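Local coordinates for protein peptidase S15/CocE/NonD (Thaumarchaeota archaeon SCGC AB-539-E09, PDB 4PF1) that probably removes amino-terminal residues from peptides, acting as a serine aminopeptidase of the alpha/beta-hydrolase fold, at residues M117-L122 against E163-L168; D194-M199 against E205-Y210; A211-A216 against E221-S226; R586-Q589 against N594-F597. One frame throughout, in Å; residues are numbered along the deposited sequence.

Contact 1: residues M117-L122 against E163-L168; sequences MMNKPL and EGYTTL
Y165 reaches out from helix 162-169 to meet the loop 117-122 with both its hydroxyl and its ring face. The polar part is gathered at the hydroxyl. Y165 OH lies 2.7 Å from K120 O, close to the plane of the ring, and equally 2.7 Å from N119 O. Its one proton therefore has two backbone acceptors in reach, and a phenol suits the place because its stiff ring carries that proton far from the helix. The torsion about CA-CB (chi1 165°) sets CG nearly opposite the backbone N and aims the ring at the loop.

The second kind of contact is made over the ring face. N119 ND2 stands 3.6 Å above the plane, displaced toward the rim, and the amide is turned almost upright, 83° from the ring plane. Beside it, N119 CB makes a CH-pi contact, 4.1 Å from the ring centroid. N119 has a left-handed backbone conformation, which asparagine tolerates well.

Partners outside fix both pieces: K120 NZ is bound by T131 O and T129 OG1, and E163 OE2 forms a salt bridge with R74. Helix 162-169 directly follows S161, the likely nucleophile, at the end of strand 154-160; this strand-turn-helix arrangement is that of the nucleophile elbow of alpha/beta hydrolases.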
# COMPACT_ATOMS: atom_id res chain seq x y z
N MET A 117 -19.37 -33.37 -19.15
CA MET A 117 -19.06 -32.92 -20.50
C MET A 117 -18.98 -31.40 -20.47
O MET A 117 -19.97 -30.75 -20.12
CB MET A 117 -20.13 -33.40 -21.49
CG MET A 117 -19.97 -34.84 -21.92
SD MET A 117 -21.37 -35.42 -22.93
CE MET A 117 -20.97 -34.66 -24.51
N MET A 118 -17.79 -30.83 -20.77
CA MET A 118 -17.54 -29.38 -20.78
C MET A 118 -18.63 -28.67 -21.58
O MET A 118 -18.80 -28.96 -22.76
CB MET A 118 -16.14 -29.09 -21.38
CG MET A 118 -15.82 -27.59 -21.53
SD MET A 118 -15.45 -26.76 -19.97
CE MET A 118 -13.86 -27.54 -19.55
N ASN A 119 -19.39 -27.76 -20.92
CA ASN A 119 -20.50 -27.01 -21.53
C ASN A 119 -21.41 -27.96 -22.32
O ASN A 119 -21.64 -27.74 -23.51
CB ASN A 119 -19.98 -25.87 -22.43
CG ASN A 119 -19.15 -24.84 -21.72
OD1 ASN A 119 -17.93 -24.80 -21.86
ND2 ASN A 119 -19.81 -23.95 -20.98
N LYS A 120 -21.86 -29.05 -21.66
CA LYS A 120 -22.67 -30.11 -22.26
C LYS A 120 -23.76 -29.51 -23.18
O LYS A 120 -24.59 -28.72 -22.72
CB LYS A 120 -23.31 -31.00 -21.19
CG LYS A 120 -23.79 -32.34 -21.72
CD LYS A 120 -24.57 -33.09 -20.68
CE LYS A 120 -24.89 -34.49 -21.14
NZ LYS A 120 -25.69 -35.23 -20.13
N PRO A 121 -23.70 -29.81 -24.50
CA PRO A 121 -24.70 -29.24 -25.42
C PRO A 121 -26.04 -29.98 -25.33
O PRO A 121 -26.14 -30.99 -24.64
CB PRO A 121 -24.06 -29.41 -26.79
CG PRO A 121 -23.17 -30.60 -26.66
CD PRO A 121 -22.75 -30.70 -25.21
N LEU A 122 -27.06 -29.48 -26.05
CA LEU A 122 -28.38 -30.10 -26.12
C LEU A 122 -28.31 -31.49 -26.74
O LEU A 122 -27.43 -31.73 -27.57
CB LEU A 122 -29.35 -29.24 -26.95
CG LEU A 122 -29.88 -27.93 -26.35
CD1 LEU A 122 -30.85 -27.29 -27.29
CD2 LEU A 122 -30.56 -28.17 -25.00
N GLU A 163 -22.05 -20.13 -15.48
CA GLU A 163 -23.35 -20.02 -14.81
C GLU A 163 -24.33 -19.22 -15.68
O GLU A 163 -25.54 -19.37 -15.54
CB GLU A 163 -23.20 -19.39 -13.42
CG GLU A 163 -22.37 -20.23 -12.46
CD GLU A 163 -22.01 -19.59 -11.14
OE1 GLU A 163 -22.43 -18.43 -10.90
OE2 GLU A 163 -21.30 -20.24 -10.34
N GLY A 164 -23.79 -18.40 -16.58
CA GLY A 164 -24.57 -17.65 -17.56
C GLY A 164 -25.00 -18.56 -18.70
O GLY A 164 -26.11 -18.43 -19.20
N TYR A 165 -24.11 -19.50 -19.08
CA TYR A 165 -24.37 -20.52 -20.10
C TYR A 165 -25.49 -21.44 -19.61
O TYR A 165 -26.40 -21.74 -20.38
CB TYR A 165 -23.08 -21.31 -20.42
CG TYR A 165 -23.30 -22.60 -21.18
CD1 TYR A 165 -23.37 -22.61 -22.57
CD2 TYR A 165 -23.38 -23.82 -20.51
CE1 TYR A 165 -23.57 -23.80 -23.27
CE2 TYR A 165 -23.60 -25.01 -21.21
CZ TYR A 165 -23.67 -25.00 -22.59
OH TYR A 165 -23.85 -26.16 -23.29
N THR A 166 -25.44 -21.87 -18.33
CA THR A 166 -26.47 -22.74 -17.75
C THR A 166 -27.80 -21.99 -17.64
O THR A 166 -28.85 -22.60 -17.83
CB THR A 166 -26.04 -23.34 -16.41
OG1 THR A 166 -25.81 -22.30 -15.47
CG2 THR A 166 -24.80 -24.23 -16.53
N THR A 167 -27.75 -20.66 -17.39
CA THR A 167 -28.93 -19.78 -17.31
C THR A 167 -29.64 -19.77 -18.68
O THR A 167 -30.87 -19.86 -18.74
CB THR A 167 -28.51 -18.36 -16.85
OG1 THR A 167 -28.07 -18.42 -15.49
CG2 THR A 167 -29.62 -17.33 -16.99
N LEU A 168 -28.86 -19.68 -19.78
CA LEU A 168 -29.40 -19.70 -21.15
C LEU A 168 -30.07 -21.04 -21.46
O LEU A 168 -31.10 -21.07 -22.14
CB LEU A 168 -28.30 -19.42 -22.18
CG LEU A 168 -27.67 -18.03 -22.18
CD1 LEU A 168 -26.44 -18.00 -23.05
CD2 LEU A 168 -28.67 -16.96 -22.63

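Contact 2: residues D194-M199 against E205-Y210; sequences DDWFHM and EASLPY. With GOL (glycerol), chain I.
The indole of W196 turns the edge of its six-membered ring to A206, S207 and Y210, and this is the tight side of the contact. S207 OG sits at the indole edge, 3.4 Å from W196 CE3; its polar demand is met by R203 O, so a small serine can pack here without losing a hydrogen bond. Further along the rim, W196 CH2 comes to 3.6 Å from Y210 CD1. The two rings meet obliquely, their planes 40° apart, so the pair is neither a stack nor a T. Y210 has CG opposite its backbone N (chi1 179°), which swings the ring toward the tryptophan, and its OH is bonded to Y69 OH. One face of the indole carries D195 CB, 3.8 Å above its centre, while F255 meets W196 edge-to-face.

The other side is looser and is occupied by a glycerol, probably from the crystallisation liquor. Its C3 lies over one face of Y210, 3.6 Å from Y210 CD2, and its O1 makes only a weak bond to D195 OD2. A firmer bond runs from glycerol O3 to A206 O at 2.9 Å. That carbonyl is available because the helix is kinked: P209 has no N-H, and Y210 N makes no bond to the preceding turn. Since the glycerol also bonds S161 OG and E297 OE2, the arrangement resembles a substrate pocket of a serine hydrolase, beside a probable Ser-His-Asp triad.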
# COMPACT_ATOMS: atom_id res chain seq x y z
N ASP A 194 -15.04 -15.94 -27.39
CA ASP A 194 -15.22 -15.98 -25.94
C ASP A 194 -13.96 -16.55 -25.22
O ASP A 194 -12.93 -15.89 -25.24
CB ASP A 194 -16.53 -16.67 -25.53
CG ASP A 194 -17.77 -15.79 -25.71
OD1 ASP A 194 -17.64 -14.55 -25.61
OD2 ASP A 194 -18.86 -16.35 -25.94
N ASP A 195 -14.05 -17.73 -24.59
CA ASP A 195 -12.98 -18.25 -23.73
C ASP A 195 -11.82 -19.00 -24.41
O ASP A 195 -10.68 -18.81 -23.98
CB ASP A 195 -13.55 -19.17 -22.65
CG ASP A 195 -14.40 -18.43 -21.64
OD1 ASP A 195 -13.84 -17.67 -20.83
OD2 ASP A 195 -15.63 -18.62 -21.66
N TRP A 196 -12.10 -19.93 -25.33
CA TRP A 196 -11.07 -20.82 -25.88
C TRP A 196 -10.30 -20.23 -27.07
O TRP A 196 -9.08 -20.38 -27.12
CB TRP A 196 -11.67 -22.20 -26.25
CG TRP A 196 -12.78 -22.65 -25.32
CD1 TRP A 196 -14.06 -22.95 -25.67
CD2 TRP A 196 -12.71 -22.77 -23.89
NE1 TRP A 196 -14.80 -23.25 -24.55
CE2 TRP A 196 -13.99 -23.15 -23.44
CE3 TRP A 196 -11.69 -22.59 -22.94
CZ2 TRP A 196 -14.27 -23.40 -22.09
CZ3 TRP A 196 -11.97 -22.79 -21.60
CH2 TRP A 196 -13.25 -23.19 -21.19
N PHE A 197 -11.00 -19.57 -28.01
CA PHE A 197 -10.38 -18.93 -29.18
C PHE A 197 -11.02 -17.58 -29.47
O PHE A 197 -12.19 -17.37 -29.15
CB PHE A 197 -10.51 -19.81 -30.45
CG PHE A 197 -10.02 -21.24 -30.43
CD1 PHE A 197 -10.80 -22.25 -29.86
CD2 PHE A 197 -8.88 -21.61 -31.12
CE1 PHE A 197 -10.38 -23.58 -29.89
CE2 PHE A 197 -8.45 -22.95 -31.15
CZ PHE A 197 -9.21 -23.92 -30.54
N HIS A 198 -10.26 -16.68 -30.13
CA HIS A 198 -10.75 -15.41 -30.66
C HIS A 198 -10.46 -15.40 -32.14
O HIS A 198 -9.30 -15.26 -32.54
CB HIS A 198 -10.13 -14.20 -29.94
CG HIS A 198 -10.77 -13.86 -28.63
ND1 HIS A 198 -10.86 -12.55 -28.20
CD2 HIS A 198 -11.29 -14.67 -27.69
CE1 HIS A 198 -11.43 -12.61 -27.01
NE2 HIS A 198 -11.70 -13.87 -26.65
N MET A 199 -11.50 -15.66 -32.96
CA MET A 199 -11.41 -15.75 -34.43
C MET A 199 -10.27 -16.71 -34.88
O MET A 199 -9.51 -16.39 -35.81
CB MET A 199 -11.29 -14.35 -35.07
CG MET A 199 -12.59 -13.56 -35.05
SD MET A 199 -12.43 -11.84 -35.58
CE MET A 199 -11.87 -11.07 -34.04
N GLU A 205 -3.46 -20.10 -22.35
CA GLU A 205 -3.38 -19.77 -20.92
C GLU A 205 -4.74 -19.90 -20.21
O GLU A 205 -4.78 -20.29 -19.05
CB GLU A 205 -2.84 -18.35 -20.72
CG GLU A 205 -1.36 -18.32 -20.42
CD GLU A 205 -0.96 -17.16 -19.54
OE1 GLU A 205 -0.97 -16.00 -20.03
OE2 GLU A 205 -0.70 -17.39 -18.33
N ALA A 206 -5.83 -19.54 -20.90
CA ALA A 206 -7.17 -19.61 -20.34
C ALA A 206 -7.78 -21.01 -20.52
O ALA A 206 -8.71 -21.35 -19.79
CB ALA A 206 -8.07 -18.57 -20.98
N SER A 207 -7.27 -21.81 -21.47
CA SER A 207 -7.84 -23.11 -21.77
C SER A 207 -7.19 -24.28 -21.02
O SER A 207 -7.89 -25.01 -20.33
CB SER A 207 -7.81 -23.38 -23.27
OG SER A 207 -8.49 -22.36 -23.99
N LEU A 208 -5.86 -24.48 -21.20
CA LEU A 208 -5.13 -25.63 -20.65
C LEU A 208 -5.23 -25.76 -19.10
O LEU A 208 -5.67 -26.81 -18.64
CB LEU A 208 -3.65 -25.66 -21.10
CG LEU A 208 -3.39 -25.76 -22.61
CD1 LEU A 208 -1.91 -25.77 -22.90
CD2 LEU A 208 -4.03 -27.01 -23.20
N PRO A 209 -4.87 -24.73 -18.27
CA PRO A 209 -4.99 -24.89 -16.81
C PRO A 209 -6.44 -25.13 -16.36
O PRO A 209 -6.67 -25.93 -15.45
CB PRO A 209 -4.44 -23.57 -16.25
CG PRO A 209 -3.61 -23.00 -17.34
CD PRO A 209 -4.30 -23.40 -18.61
N TYR A 210 -7.41 -24.46 -17.01
CA TYR A 210 -8.83 -24.58 -16.69
C TYR A 210 -9.36 -25.99 -17.01
O TYR A 210 -10.06 -26.57 -16.18
CB TYR A 210 -9.65 -23.51 -17.43
CG TYR A 210 -11.13 -23.58 -17.17
CD1 TYR A 210 -11.99 -24.27 -18.02
CD2 TYR A 210 -11.70 -22.91 -16.08
CE1 TYR A 210 -13.36 -24.33 -17.78
CE2 TYR A 210 -13.07 -22.96 -15.84
CZ TYR A 210 -13.90 -23.67 -16.69
OH TYR A 210 -15.25 -23.72 -16.47
C1 GOL I . -14.37 -20.18 -17.90
O1 GOL I . -15.37 -19.58 -18.73
C2 GOL I . -13.06 -19.43 -18.01
O2 GOL I . -12.67 -18.96 -16.71
C3 GOL I . -12.00 -20.35 -18.56
O3 GOL I . -10.70 -19.83 -18.36

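Contact 3: residues A211-A216 against E221-S226; sequences AYNQEA and EIKWWS
Y212 projects from helix 204-215 like a flat ridge, and the chain 221-226 bends round it. On one side W224 presents the edge of its six-membered ring to the face of Y212, an edge-to-face pair with planes at 89° and centroids 5.7 Å apart. The tyrosine's own root fits there too, Y212 CB lying 3.7 Å from W224 CE3 near the indole plane. Toward the ring's tip, the branch methyl I222 CG2 rests 3.8 Å from Y212 CE1. Four residues further on, the small A216 lets the loop come near: its CB is 4.0 Å from I222 CB. K223 touches with its base alone, and its extended chain leads away, as befits a lysine at an exposed site.

N213 supplies the polar link. Its OD1 accepts W224 N at 2.8 Å in the plane of the amide, and the bond is nearly straight, 171° at the hydrogen. Water joins the rest: one molecule donates to both N213 O and I222 O, while two others connect Y212 OH with W225 NE1 and with K223 O.

F23 and F30 of the second subunit pack against Y212 and W225 respectively. The chemistry thus implies an aromatic patch at the subunit interface, whose loop backbone is held in shape by an asparagine and bridging waters.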
# COMPACT_ATOMS: atom_id res chain seq x y z
N ALA A 211 -9.05 -26.53 -18.21
CA ALA A 211 -9.47 -27.89 -18.58
C ALA A 211 -8.86 -28.91 -17.62
O ALA A 211 -9.54 -29.84 -17.20
CB ALA A 211 -9.07 -28.20 -20.02
N TYR A 212 -7.59 -28.70 -17.21
CA TYR A 212 -6.88 -29.56 -16.26
C TYR A 212 -7.58 -29.56 -14.90
O TYR A 212 -7.92 -30.62 -14.40
CB TYR A 212 -5.42 -29.10 -16.12
CG TYR A 212 -4.53 -30.06 -15.37
CD1 TYR A 212 -4.41 -30.01 -13.99
CD2 TYR A 212 -3.73 -30.98 -16.06
CE1 TYR A 212 -3.55 -30.87 -13.30
CE2 TYR A 212 -2.86 -31.83 -15.38
CZ TYR A 212 -2.78 -31.78 -14.00
OH TYR A 212 -1.93 -32.63 -13.33
N ASN A 213 -7.78 -28.37 -14.31
CA ASN A 213 -8.39 -28.20 -12.99
C ASN A 213 -9.82 -28.73 -12.92
O ASN A 213 -10.15 -29.48 -12.01
CB ASN A 213 -8.35 -26.71 -12.56
CG ASN A 213 -6.96 -26.20 -12.28
OD1 ASN A 213 -6.04 -26.95 -11.96
ND2 ASN A 213 -6.76 -24.89 -12.41
N GLN A 214 -10.67 -28.36 -13.89
CA GLN A 214 -12.07 -28.77 -13.92
C GLN A 214 -12.29 -30.22 -14.40
O GLN A 214 -13.37 -30.76 -14.17
CB GLN A 214 -12.89 -27.82 -14.83
CG GLN A 214 -12.96 -26.36 -14.34
CD GLN A 214 -13.78 -26.20 -13.08
OE1 GLN A 214 -13.26 -25.86 -12.03
NE2 GLN A 214 -15.08 -26.43 -13.17
N GLU A 215 -11.30 -30.83 -15.09
CA GLU A 215 -11.54 -32.17 -15.66
C GLU A 215 -10.56 -33.28 -15.24
O GLU A 215 -10.79 -34.43 -15.61
CB GLU A 215 -11.61 -32.11 -17.18
CG GLU A 215 -12.71 -31.20 -17.69
CD GLU A 215 -13.06 -31.38 -19.14
OE1 GLU A 215 -12.21 -31.90 -19.91
OE2 GLU A 215 -14.21 -31.05 -19.51
N ALA A 216 -9.49 -32.97 -14.47
CA ALA A 216 -8.61 -34.05 -14.00
C ALA A 216 -9.37 -34.94 -13.01
O ALA A 216 -9.33 -36.17 -13.12
CB ALA A 216 -7.35 -33.48 -13.35
N GLU A 221 -9.53 -32.09 -7.19
CA GLU A 221 -8.55 -32.55 -6.21
C GLU A 221 -7.14 -32.55 -6.79
O GLU A 221 -6.17 -32.56 -6.03
CB GLU A 221 -8.91 -33.95 -5.71
CG GLU A 221 -10.14 -33.98 -4.82
CD GLU A 221 -10.59 -35.37 -4.41
OE1 GLU A 221 -10.62 -36.27 -5.28
OE2 GLU A 221 -10.96 -35.55 -3.23
N ILE A 222 -7.02 -32.55 -8.13
CA ILE A 222 -5.73 -32.51 -8.84
C ILE A 222 -5.67 -31.18 -9.59
O ILE A 222 -6.52 -30.93 -10.46
CB ILE A 222 -5.53 -33.74 -9.77
CG1 ILE A 222 -5.47 -35.05 -8.94
CG2 ILE A 222 -4.28 -33.56 -10.65
CD1 ILE A 222 -5.45 -36.37 -9.76
N LYS A 223 -4.72 -30.31 -9.21
CA LYS A 223 -4.64 -28.97 -9.80
C LYS A 223 -3.32 -28.72 -10.54
O LYS A 223 -2.28 -29.29 -10.19
CB LYS A 223 -4.88 -27.89 -8.74
CG LYS A 223 -6.36 -27.78 -8.36
CD LYS A 223 -6.62 -26.67 -7.36
CE LYS A 223 -8.01 -26.77 -6.79
NZ LYS A 223 -8.34 -25.62 -5.91
N TRP A 224 -3.40 -27.88 -11.59
CA TRP A 224 -2.31 -27.50 -12.49
C TRP A 224 -1.05 -27.10 -11.71
O TRP A 224 -1.11 -26.22 -10.85
CB TRP A 224 -2.77 -26.35 -13.40
CG TRP A 224 -1.73 -25.86 -14.38
CD1 TRP A 224 -0.82 -24.87 -14.17
CD2 TRP A 224 -1.57 -26.28 -15.74
NE1 TRP A 224 -0.07 -24.67 -15.30
CE2 TRP A 224 -0.51 -25.52 -16.28
CE3 TRP A 224 -2.21 -27.23 -16.55
CZ2 TRP A 224 -0.08 -25.68 -17.61
CZ3 TRP A 224 -1.79 -27.38 -17.86
CH2 TRP A 224 -0.72 -26.63 -18.37
N TRP A 225 0.07 -27.77 -12.00
CA TRP A 225 1.34 -27.47 -11.34
C TRP A 225 2.16 -26.50 -12.20
O TRP A 225 1.95 -26.40 -13.41
CB TRP A 225 2.12 -28.76 -11.01
CG TRP A 225 2.39 -29.65 -12.18
CD1 TRP A 225 1.67 -30.74 -12.57
CD2 TRP A 225 3.50 -29.56 -13.09
NE1 TRP A 225 2.23 -31.32 -13.68
CE2 TRP A 225 3.36 -30.62 -14.02
CE3 TRP A 225 4.59 -28.68 -13.23
CZ2 TRP A 225 4.27 -30.82 -15.07
CZ3 TRP A 225 5.49 -28.88 -14.26
CH2 TRP A 225 5.33 -29.95 -15.16
N SER A 226 3.10 -25.78 -11.56
CA SER A 226 3.96 -24.80 -12.23
C SER A 226 5.44 -25.07 -11.97
O SER A 226 5.81 -25.55 -10.89
CB SER A 226 3.61 -23.39 -11.76
OG SER A 226 4.36 -22.41 -12.46
O HOH W 1 0.41 -33.38 -14.51
O HOH W 2 -1.17 -31.84 -10.83
O HOH W 3 -9.03 -31.72 -10.97

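Contact 4: residues R586-Q589 against N594-F597; sequences RNPQ and NIMF
Two flat groups, the R586-N587 peptide and the side-chain amide of N587, meet the branched side chain of I595. The peptide does so through its oxygen, R586 O lying 3.6 Å from I595 CG2, and the amide through its nitrogen, N587 ND2 being 4.0 Å from I595 CD1. The puckered ring of P588 packs between chain and isoleucine, its CD 3.8 Å from I595 CG1. On the ring of F597, one face carries M596 CB, set toward the rim. The guanidinium of R586 makes a cation-pi contact with Y603.

I595 can touch three consecutive residues because of its branching: CG2 lies opposite the backbone N, CG1 beside it (chi1 -65°), and both close on P588 CD, while CG2 also meets the peptide oxygen and CD1 the amide. Proline offers a compact apolar ring to receive them. Both ends of the buried N587 amide are hydrogen-bonded, ND2 giving to D500 and D502, and OD1 accepting Q589 N at 3.0 Å on a lone pair. That last bond closes an Asx turn. Across the contact N594 closes another, its OD1 taking M596 N at 3.3 Å from above the carbonyl plane, 47° out of it; asparagine suits both places because its short amide can reach back to the chain.

Other bonds run to the helical region: R586 NH2 to G239 O and N594 ND2 to A260 O. The contact lies within the long loop between strands 571-577 and 606-625, with an Asx turn in each segment, and docks the C-terminal beta domain of S15-type peptidases on the catalytic part.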
# COMPACT_ATOMS: atom_id res chain seq x y z
N ARG A 586 1.62 -18.71 -30.32
CA ARG A 586 2.24 -18.04 -31.46
C ARG A 586 1.81 -18.64 -32.77
O ARG A 586 1.75 -19.87 -32.91
CB ARG A 586 3.77 -18.11 -31.39
CG ARG A 586 4.39 -17.51 -30.15
CD ARG A 586 5.83 -17.95 -30.00
NE ARG A 586 5.98 -19.41 -29.97
CZ ARG A 586 7.01 -20.07 -30.49
NH1 ARG A 586 7.99 -19.41 -31.09
NH2 ARG A 586 7.06 -21.39 -30.42
N ASN A 587 1.60 -17.78 -33.77
CA ASN A 587 1.39 -18.24 -35.12
C ASN A 587 2.78 -18.56 -35.69
O ASN A 587 3.69 -17.73 -35.55
CB ASN A 587 0.66 -17.20 -35.97
CG ASN A 587 0.16 -17.74 -37.28
OD1 ASN A 587 0.93 -18.15 -38.15
ND2 ASN A 587 -1.15 -17.74 -37.46
N PRO A 588 3.01 -19.77 -36.26
CA PRO A 588 4.35 -20.10 -36.77
C PRO A 588 4.82 -19.18 -37.90
O PRO A 588 6.02 -19.02 -38.11
CB PRO A 588 4.20 -21.55 -37.27
CG PRO A 588 2.96 -22.06 -36.60
CD PRO A 588 2.06 -20.89 -36.46
N GLN A 589 3.86 -18.55 -38.61
CA GLN A 589 4.06 -17.62 -39.73
C GLN A 589 4.46 -18.39 -41.02
O GLN A 589 4.77 -17.79 -42.04
CB GLN A 589 5.00 -16.45 -39.39
CG GLN A 589 4.43 -15.62 -38.23
CD GLN A 589 5.16 -14.35 -37.88
OE1 GLN A 589 4.59 -13.46 -37.25
NE2 GLN A 589 6.44 -14.26 -38.19
N ASN A 594 -1.98 -28.08 -38.23
CA ASN A 594 -2.49 -27.78 -36.89
C ASN A 594 -1.43 -27.03 -36.07
O ASN A 594 -0.36 -27.58 -35.80
CB ASN A 594 -2.91 -29.10 -36.19
CG ASN A 594 -3.89 -28.92 -35.06
OD1 ASN A 594 -4.05 -27.84 -34.49
ND2 ASN A 594 -4.57 -29.99 -34.70
N ILE A 595 -1.74 -25.78 -35.66
CA ILE A 595 -0.81 -24.94 -34.90
C ILE A 595 -0.60 -25.51 -33.47
O ILE A 595 0.46 -25.26 -32.87
CB ILE A 595 -1.25 -23.44 -34.92
CG1 ILE A 595 -1.18 -22.88 -36.37
CG2 ILE A 595 -0.42 -22.57 -33.94
CD1 ILE A 595 -1.85 -21.54 -36.60
N MET A 596 -1.55 -26.34 -32.97
CA MET A 596 -1.43 -27.01 -31.66
C MET A 596 -0.13 -27.83 -31.56
O MET A 596 0.49 -27.87 -30.50
CB MET A 596 -2.63 -27.95 -31.39
CG MET A 596 -3.97 -27.25 -31.30
SD MET A 596 -4.13 -26.12 -29.89
CE MET A 596 -5.90 -25.86 -29.92
N PHE A 597 0.27 -28.48 -32.67
CA PHE A 597 1.44 -29.36 -32.74
C PHE A 597 2.46 -28.88 -33.80
O PHE A 597 3.21 -29.70 -34.34
CB PHE A 597 0.99 -30.81 -33.05
CG PHE A 597 -0.20 -31.28 -32.24
CD1 PHE A 597 -0.05 -31.66 -30.91
CD2 PHE A 597 -1.47 -31.34 -32.81
CE1 PHE A 597 -1.15 -32.09 -30.16
CE2 PHE A 597 -2.57 -31.77 -32.06
CZ PHE A 597 -2.40 -32.14 -30.74

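Along the chain the four contacts follow one another in series, the first three within the peptidase family region and contact 4 in the C-terminal one. Contacts 2 and 3 share helix 204-215, their centres about 15 Å apart, with P209 packing on W224. Contact 1 lies about 16 Å from contact 2, centre to centre, and touches it through M118 and N119 against Y210 and W196; M118 also meets E215 of contact 3. Contact 4 joins only contact 2, by M596 against F197, again with about 15 Å between centres. Helix 204-215 thus runs from the probable active-site pocket to the subunit interface, while contact 4 ties the C-terminal domain to the same neighbourhood.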